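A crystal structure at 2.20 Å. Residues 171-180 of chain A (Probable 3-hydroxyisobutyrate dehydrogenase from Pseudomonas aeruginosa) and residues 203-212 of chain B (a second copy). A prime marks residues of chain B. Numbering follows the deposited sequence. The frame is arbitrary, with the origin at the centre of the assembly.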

# COMPACT_ATOMS: atom_id res chain seq x y z
N VAL A 171 6.94 -23.03 4.01
CA VAL A 171 7.38 -21.85 3.28
C VAL A 171 6.55 -21.76 2.00
O VAL A 171 6.03 -20.70 1.67
CB VAL A 171 8.94 -21.82 2.98
CG1 VAL A 171 9.32 -20.61 2.19
CG2 VAL A 171 9.77 -21.84 4.29
N ALA A 172 6.41 -22.90 1.28
CA ALA A 172 5.71 -22.91 0.00
C ALA A 172 4.25 -22.50 0.24
O ALA A 172 3.70 -21.69 -0.53
CB ALA A 172 5.83 -24.33 -0.67
N LYS A 173 3.68 -23.01 1.33
CA LYS A 173 2.28 -22.78 1.71
C LYS A 173 1.98 -21.30 1.98
O LYS A 173 0.98 -20.77 1.51
CB LYS A 173 1.89 -23.63 2.95
CG LYS A 173 0.44 -23.40 3.46
CD LYS A 173 -0.61 -23.75 2.40
CE LYS A 173 -2.03 -23.36 2.82
NZ LYS A 173 -2.52 -24.11 4.03
N VAL A 174 2.84 -20.66 2.78
CA VAL A 174 2.63 -19.27 3.10
C VAL A 174 2.90 -18.35 1.91
O VAL A 174 2.28 -17.31 1.79
CB VAL A 174 3.37 -18.80 4.41
CG1 VAL A 174 2.98 -19.72 5.63
CG2 VAL A 174 4.92 -18.64 4.20
N CYS A 175 3.83 -18.70 1.03
CA CYS A 175 4.05 -17.92 -0.20
C CYS A 175 2.83 -18.03 -1.12
O CYS A 175 2.36 -17.03 -1.69
CB CYS A 175 5.28 -18.46 -0.93
SG CYS A 175 6.86 -18.06 -0.04
N ASN A 176 2.33 -19.27 -1.26
CA ASN A 176 1.21 -19.56 -2.13
C ASN A 176 -0.03 -18.84 -1.66
O ASN A 176 -0.68 -18.21 -2.45
CB ASN A 176 0.90 -21.06 -2.19
CG ASN A 176 -0.32 -21.35 -3.01
OD1 ASN A 176 -0.23 -21.51 -4.23
ND2 ASN A 176 -1.52 -21.36 -2.36
N ASN A 177 -0.36 -18.94 -0.36
CA ASN A 177 -1.57 -18.30 0.15
C ASN A 177 -1.51 -16.79 0.18
O ASN A 177 -2.53 -16.13 -0.05
CB ASN A 177 -2.05 -18.92 1.48
CG ASN A 177 -2.88 -20.17 1.23
OD1 ASN A 177 -2.62 -20.86 0.25
ND2 ASN A 177 -3.93 -20.43 2.06
N GLN A 178 -0.31 -16.25 0.42
CA GLN A 178 -0.14 -14.81 0.31
C GLN A 178 -0.38 -14.32 -1.14
O GLN A 178 -1.01 -13.27 -1.37
CB GLN A 178 1.22 -14.36 0.81
CG GLN A 178 1.34 -12.84 0.82
CD GLN A 178 2.66 -12.35 1.43
OE1 GLN A 178 3.75 -12.69 0.94
NE2 GLN A 178 2.56 -11.54 2.47
N LEU A 179 0.16 -15.07 -2.10
CA LEU A 179 -0.08 -14.76 -3.49
C LEU A 179 -1.60 -14.86 -3.84
O LEU A 179 -2.14 -14.01 -4.54
CB LEU A 179 0.80 -15.61 -4.41
CG LEU A 179 0.60 -15.37 -5.92
CD1 LEU A 179 0.76 -13.87 -6.33
CD2 LEU A 179 1.59 -16.19 -6.71
N LEU A 180 -2.27 -15.89 -3.32
CA LEU A 180 -3.73 -16.01 -3.50
C LEU A 180 -4.49 -14.78 -3.00
O LEU A 180 -5.44 -14.32 -3.65
CB LEU A 180 -4.27 -17.23 -2.75
CG LEU A 180 -5.80 -17.40 -2.63
CD1 LEU A 180 -6.52 -17.32 -3.95
CD2 LEU A 180 -6.22 -18.70 -1.79
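Chain B, residues 203-212: VLAEIMRRSS

Asn176, near the middle of the contact, supplies the one hydrogen bond between the two stretches: its ND2 donates to OG of Ser212′ at 2.9 Å, with an N-H...acceptor angle of 157°. The same ND2 also donates to OD1 of the neighbouring Asn177 at 2.9 Å, so the amide nitrogen serves both its own helix and the second copy. The CA-to-CB bond of Asn176 points sideways, but with chi1 at t (176°) the end of the side chain comes nearer to chain B. Its OD1 lies 3.7 Å from CA of Met208′, within the helix of chain B, and 3.4 Å from CB of Ser211′, just beyond it.

Chain A is helical throughout 171-180, with regular i to i+4 backbone bonds from Cys175 N to Val171 O (3.0 Å) through Leu180 N to Asn176 O (2.9 Å). Chain B is helical over 203-209 and then leaves the helix. The axes run in broadly the same direction, crossing at -50° with a closest approach of 9.8 Å. Nearest CA atoms pair every four residues: Ala172 with Leu204′ (CA to CA 6.2 Å), Asn176 with Met208′ (CA to CA 5.5 Å) and Leu180 with Ser212′ (CA to CA 5.9 Å). The last pair extends the contact beyond the helix of chain B.

At the N-terminal end, the small side chain of Ala172 packs against two larger ones, its CB 4.3 Å from CD1 of Leu204′ and 4.2 Å from CD1 of Ile207′. Cys175 continues this apolar patch, with CB 4.1 Å from Leu204′ CD1 and 4.0 Å from SE of Met208′, a selenomethionine. That selenium also meets CD2 of Leu179 at 4.1 Å, so the selenium touches residues on successive turns of chain A.

Past the helix, Ser211′ is extended (phi/psi -124/-165), and its OG donates back to the backbone O of Ile207′ at 2.6 Å, tying the turn to the last part of the helix. Ser212′ then points its CB toward chain A. Leu180 packs against it, with CD1 3.5 Å from Ser212′ O and CD2 3.7 Å from Ser212′ OG. The CA-to-CB bond of Arg210′ points away from chain A, and its NH2 forms a salt bridge within chain B to Glu206′ OE2 at 2.8 Å. Together the two stretches bury 462 Å².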

# COMPACT_ATOMS: atom_id res chain seq x y z
N VAL B 203 11.07 -25.11 -8.00
CA VAL B 203 10.15 -25.93 -7.23
C VAL B 203 8.99 -25.08 -6.72
O VAL B 203 7.84 -25.47 -6.86
CB VAL B 203 10.84 -26.63 -6.02
CG1 VAL B 203 9.79 -27.42 -5.22
CG2 VAL B 203 12.01 -27.55 -6.49
N LEU B 204 9.30 -23.93 -6.13
CA LEU B 204 8.28 -23.00 -5.67
C LEU B 204 7.37 -22.51 -6.80
O LEU B 204 6.14 -22.45 -6.59
CB LEU B 204 8.90 -21.81 -4.93
CG LEU B 204 7.90 -20.75 -4.53
CD1 LEU B 204 6.87 -21.25 -3.46
CD2 LEU B 204 8.61 -19.49 -4.07
N ALA B 205 7.96 -22.15 -7.95
CA ALA B 205 7.20 -21.73 -9.13
C ALA B 205 6.19 -22.80 -9.55
O ALA B 205 5.03 -22.48 -9.82
CB ALA B 205 8.15 -21.39 -10.33
N GLU B 206 6.62 -24.06 -9.61
CA GLU B 206 5.73 -25.13 -10.06
C GLU B 206 4.57 -25.30 -9.06
O GLU B 206 3.40 -25.45 -9.46
CB GLU B 206 6.47 -26.46 -10.32
CG GLU B 206 5.51 -27.60 -10.76
CD GLU B 206 6.03 -29.05 -10.64
OE1 GLU B 206 7.17 -29.27 -10.14
OE2 GLU B 206 5.27 -29.98 -11.04
N ILE B 207 4.89 -25.28 -7.76
CA ILE B 207 3.87 -25.49 -6.72
C ILE B 207 2.77 -24.43 -6.81
O ILE B 207 1.58 -24.75 -6.86
CB ILE B 207 4.51 -25.53 -5.30
CG1 ILE B 207 5.23 -26.86 -5.09
CG2 ILE B 207 3.50 -25.36 -4.20
CD1 ILE B 207 6.31 -26.81 -4.01
N MSE B 208 3.18 -23.16 -6.89
CA MSE B 208 2.23 -22.06 -6.90
C MSE B 208 1.45 -22.02 -8.19
O MSE B 208 0.24 -21.77 -8.16
CB MSE B 208 2.91 -20.71 -6.63
CG MSE B 208 3.52 -20.63 -5.25
SE MSE B 208 3.99 -18.83 -4.74
CE MSE B 208 5.22 -18.42 -6.23
N ARG B 209 2.13 -22.30 -9.31
CA ARG B 209 1.49 -22.29 -10.64
C ARG B 209 0.34 -23.28 -10.67
O ARG B 209 -0.72 -23.03 -11.29
CB ARG B 209 2.48 -22.60 -11.78
CG ARG B 209 1.77 -22.89 -13.12
CD ARG B 209 2.71 -23.21 -14.30
NE ARG B 209 3.55 -24.36 -14.00
CZ ARG B 209 3.20 -25.62 -14.21
NH1 ARG B 209 2.01 -25.88 -14.77
NH2 ARG B 209 4.05 -26.63 -13.86
N ARG B 210 0.55 -24.40 -9.99
CA ARG B 210 -0.41 -25.50 -10.03
C ARG B 210 -1.42 -25.46 -8.86
O ARG B 210 -2.27 -26.35 -8.74
CB ARG B 210 0.34 -26.83 -9.98
CG ARG B 210 1.11 -27.21 -11.22
CD ARG B 210 0.72 -28.67 -11.49
NE ARG B 210 1.86 -29.53 -11.36
CZ ARG B 210 1.83 -30.86 -11.43
NH1 ARG B 210 0.69 -31.53 -11.58
NH2 ARG B 210 2.98 -31.51 -11.32
N SER B 211 -1.34 -24.41 -8.04
CA SER B 211 -2.18 -24.28 -6.87
C SER B 211 -2.98 -22.97 -6.86
O SER B 211 -3.10 -22.31 -7.90
CB SER B 211 -1.35 -24.46 -5.59
OG SER B 211 -0.60 -25.67 -5.68
N SER B 212 -3.54 -22.62 -5.70
CA SER B 212 -4.43 -21.44 -5.61
C SER B 212 -3.68 -20.10 -5.82
O SER B 212 -4.31 -19.10 -6.07
CB SER B 212 -5.21 -21.46 -4.30
OG SER B 212 -4.31 -21.49 -3.21